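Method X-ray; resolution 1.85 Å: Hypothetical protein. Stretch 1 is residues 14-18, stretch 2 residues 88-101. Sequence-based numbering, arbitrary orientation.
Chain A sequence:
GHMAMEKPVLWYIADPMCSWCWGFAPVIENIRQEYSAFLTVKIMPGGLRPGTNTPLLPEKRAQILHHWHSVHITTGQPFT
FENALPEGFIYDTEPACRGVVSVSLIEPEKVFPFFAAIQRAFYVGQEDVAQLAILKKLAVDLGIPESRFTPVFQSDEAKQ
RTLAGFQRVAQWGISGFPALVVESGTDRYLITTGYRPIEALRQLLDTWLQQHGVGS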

# COMPACT_ATOMS: atom_id res chain seq x y z
N ALA A 14 1.87 -0.45 4.08
CA ALA A 14 1.69 0.64 3.11
C ALA A 14 0.23 0.99 2.94
O ALA A 14 -0.65 0.19 3.27
CB ALA A 14 2.31 0.29 1.79
N ASP A 15 0.00 2.19 2.43
CA ASP A 15 -1.33 2.68 2.13
C ASP A 15 -1.29 3.19 0.69
O ASP A 15 -0.37 3.93 0.34
CB ASP A 15 -1.63 3.85 3.08
CG ASP A 15 -3.06 4.34 2.96
OD1 ASP A 15 -3.44 4.81 1.87
OD2 ASP A 15 -3.81 4.22 3.97
N PRO A 16 -2.28 2.80 -0.14
CA PRO A 16 -2.38 3.25 -1.54
C PRO A 16 -2.39 4.79 -1.70
O PRO A 16 -2.02 5.29 -2.77
CB PRO A 16 -3.76 2.74 -1.98
CG PRO A 16 -4.11 1.68 -1.05
CD PRO A 16 -3.42 1.95 0.25
N MSE A 17 -2.84 5.52 -0.68
CA MSE A 17 -2.82 7.00 -0.73
C MSE A 17 -1.67 7.66 0.03
O MSE A 17 -1.77 8.82 0.42
CB MSE A 17 -4.16 7.60 -0.27
CG MSE A 17 -5.31 7.14 -1.17
SE MSE A 17 -7.06 7.40 -0.38
CE MSE A 17 -7.33 9.30 -0.75
N CYS A 18 -0.58 6.92 0.17
CA CYS A 18 0.68 7.41 0.66
C CYS A 18 1.65 7.59 -0.54
O CYS A 18 1.90 6.64 -1.27
CB CYS A 18 1.23 6.41 1.67
SG CYS A 18 2.98 6.65 2.08
N GLY A 88 -12.71 20.37 -1.24
CA GLY A 88 -13.88 19.56 -1.00
C GLY A 88 -13.49 18.10 -0.97
O GLY A 88 -14.23 17.27 -0.46
N PHE A 89 -12.31 17.79 -1.51
CA PHE A 89 -11.83 16.43 -1.51
C PHE A 89 -11.63 15.95 -0.07
O PHE A 89 -11.06 16.68 0.76
CB PHE A 89 -10.52 16.29 -2.30
CG PHE A 89 -10.02 14.89 -2.37
CD1 PHE A 89 -10.65 13.95 -3.20
CD2 PHE A 89 -8.95 14.49 -1.57
CE1 PHE A 89 -10.20 12.64 -3.25
CE2 PHE A 89 -8.49 13.18 -1.61
CZ PHE A 89 -9.10 12.25 -2.44
N ILE A 90 -12.10 14.74 0.21
CA ILE A 90 -11.98 14.14 1.53
C ILE A 90 -10.95 13.02 1.46
O ILE A 90 -11.11 12.05 0.70
CB ILE A 90 -13.35 13.64 2.06
CG1 ILE A 90 -14.34 14.81 2.17
CG2 ILE A 90 -13.19 12.90 3.40
CD1 ILE A 90 -15.71 14.43 2.68
N TYR A 91 -9.89 13.15 2.25
CA TYR A 91 -8.75 12.25 2.18
C TYR A 91 -8.96 11.00 3.07
O TYR A 91 -8.23 10.78 4.06
CB TYR A 91 -7.46 13.03 2.54
CG TYR A 91 -6.24 12.50 1.83
CD1 TYR A 91 -5.70 13.17 0.73
CD2 TYR A 91 -5.63 11.31 2.25
CE1 TYR A 91 -4.58 12.67 0.07
CE2 TYR A 91 -4.52 10.79 1.58
CZ TYR A 91 -4.00 11.48 0.50
OH TYR A 91 -2.91 10.97 -0.14
N ASP A 92 -9.96 10.18 2.72
CA ASP A 92 -10.30 8.96 3.46
C ASP A 92 -9.57 7.75 2.91
O ASP A 92 -9.92 7.23 1.83
CB ASP A 92 -11.82 8.71 3.45
CG ASP A 92 -12.22 7.48 4.28
OD1 ASP A 92 -11.39 6.99 5.09
OD2 ASP A 92 -13.37 7.00 4.14
N THR A 93 -8.57 7.28 3.64
CA THR A 93 -7.72 6.19 3.16
C THR A 93 -8.28 4.78 3.47
O THR A 93 -7.78 3.79 2.94
CB THR A 93 -6.27 6.31 3.69
OG1 THR A 93 -6.28 6.22 5.11
CG2 THR A 93 -5.61 7.68 3.33
N GLU A 94 -9.32 4.68 4.28
CA GLU A 94 -9.79 3.37 4.70
C GLU A 94 -10.39 2.49 3.60
O GLU A 94 -10.11 1.27 3.57
CB GLU A 94 -10.72 3.45 5.94
CG GLU A 94 -11.10 2.11 6.56
CD GLU A 94 -12.28 1.46 5.88
OE1 GLU A 94 -13.01 2.19 5.16
OE2 GLU A 94 -12.51 0.24 6.06
N PRO A 95 -11.30 3.04 2.75
CA PRO A 95 -11.87 2.16 1.72
C PRO A 95 -10.84 1.52 0.77
O PRO A 95 -11.00 0.35 0.44
CB PRO A 95 -12.82 3.09 0.97
CG PRO A 95 -13.29 4.04 2.05
CD PRO A 95 -11.98 4.35 2.75
N ALA A 96 -9.81 2.26 0.35
CA ALA A 96 -8.82 1.68 -0.53
C ALA A 96 -8.05 0.58 0.21
O ALA A 96 -7.78 -0.47 -0.37
CB ALA A 96 -7.85 2.77 -1.06
N CYS A 97 -7.69 0.83 1.46
CA CYS A 97 -7.07 -0.24 2.28
C CYS A 97 -7.96 -1.49 2.34
O CYS A 97 -7.49 -2.62 2.16
CB CYS A 97 -6.78 0.27 3.68
SG CYS A 97 -5.47 1.44 3.74
N ARG A 98 -9.26 -1.30 2.62
CA ARG A 98 -10.22 -2.38 2.63
C ARG A 98 -10.35 -3.09 1.26
O ARG A 98 -10.65 -4.29 1.22
CB ARG A 98 -11.60 -1.89 3.13
CG ARG A 98 -12.68 -2.95 3.20
CD ARG A 98 -13.81 -2.57 4.19
NE ARG A 98 -14.14 -1.14 4.26
CZ ARG A 98 -15.23 -0.57 3.73
NH1 ARG A 98 -15.40 0.73 3.87
NH2 ARG A 98 -16.13 -1.28 3.05
N GLY A 99 -10.14 -2.37 0.17
CA GLY A 99 -10.22 -3.01 -1.16
C GLY A 99 -9.09 -4.00 -1.32
O GLY A 99 -9.27 -5.12 -1.83
N VAL A 100 -7.92 -3.58 -0.86
CA VAL A 100 -6.71 -4.42 -0.90
C VAL A 100 -6.94 -5.70 -0.03
O VAL A 100 -6.69 -6.81 -0.48
CB VAL A 100 -5.47 -3.63 -0.46
CG1 VAL A 100 -4.26 -4.57 -0.30
CG2 VAL A 100 -5.20 -2.44 -1.47
N VAL A 101 -7.45 -5.52 1.19
CA VAL A 101 -7.74 -6.62 2.11
C VAL A 101 -8.70 -7.59 1.43
O VAL A 101 -8.50 -8.80 1.47
CB VAL A 101 -8.34 -6.13 3.47
CG1 VAL A 101 -8.87 -7.33 4.33
CG2 VAL A 101 -7.29 -5.32 4.24
O HOH W 1 -5.92 4.69 0.80

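The apolar centre of this contact is the side chain of Met 17, present as selenomethionine, which gives up more surface to the other stretch than any other residue here. Its CA-to-CB bond points toward stretch 2, and chi angles of m, t and p carry the unbranched chain to two aromatic rings. The terminal Met 17 CE lies over one face of Tyr 91, 4.0 Å from the ring centroid and 12° off the normal, a CH-pi contact. The same Met 17 CE meets the edge of the other ring, 3.8 Å from Phe 89 CZ. A long, flexible side chain suits this place because its methyl can reach a face and an edge at once. Nearer the backbone, Met 17 SE packs 3.8 Å from Thr 93 CA.

Beside it, Pro 16 sets its compact ring against the helix. Pro 16 CG lies 3.9 Å from Ala 96 CB and 4.3 Å from Val 100 CG2, residues one helical turn apart, so both present methyls to the same ring. Ala 96 offers a single methyl, directed toward stretch 1, against which the proline ring lies; the CA atoms of Pro 16 and Ala 96 are 6.7 Å apart.

Polar groups border this packing. Tyr 91 is amphipathic: while its face receives the methyl, its OH donates a very short hydrogen bond of 2.5 Å to Met 17 O, tying the ring to the turn. That type I turn, from Asp 15 to Cys 18, is closed by Cys 18 N donating to Asp 15 O at 3.0 Å. Asp 15 strengthens it, since OD1 accepts from Met 17 N at 2.7 Å. The same Asp 15 OD1 accepts from a water at 2.7 Å, which also donates to Thr 93 O at 3.0 Å and so bridges the stretches. Asp 15 OD2, meanwhile, approaches Cys 97 SG to 3.2 Å.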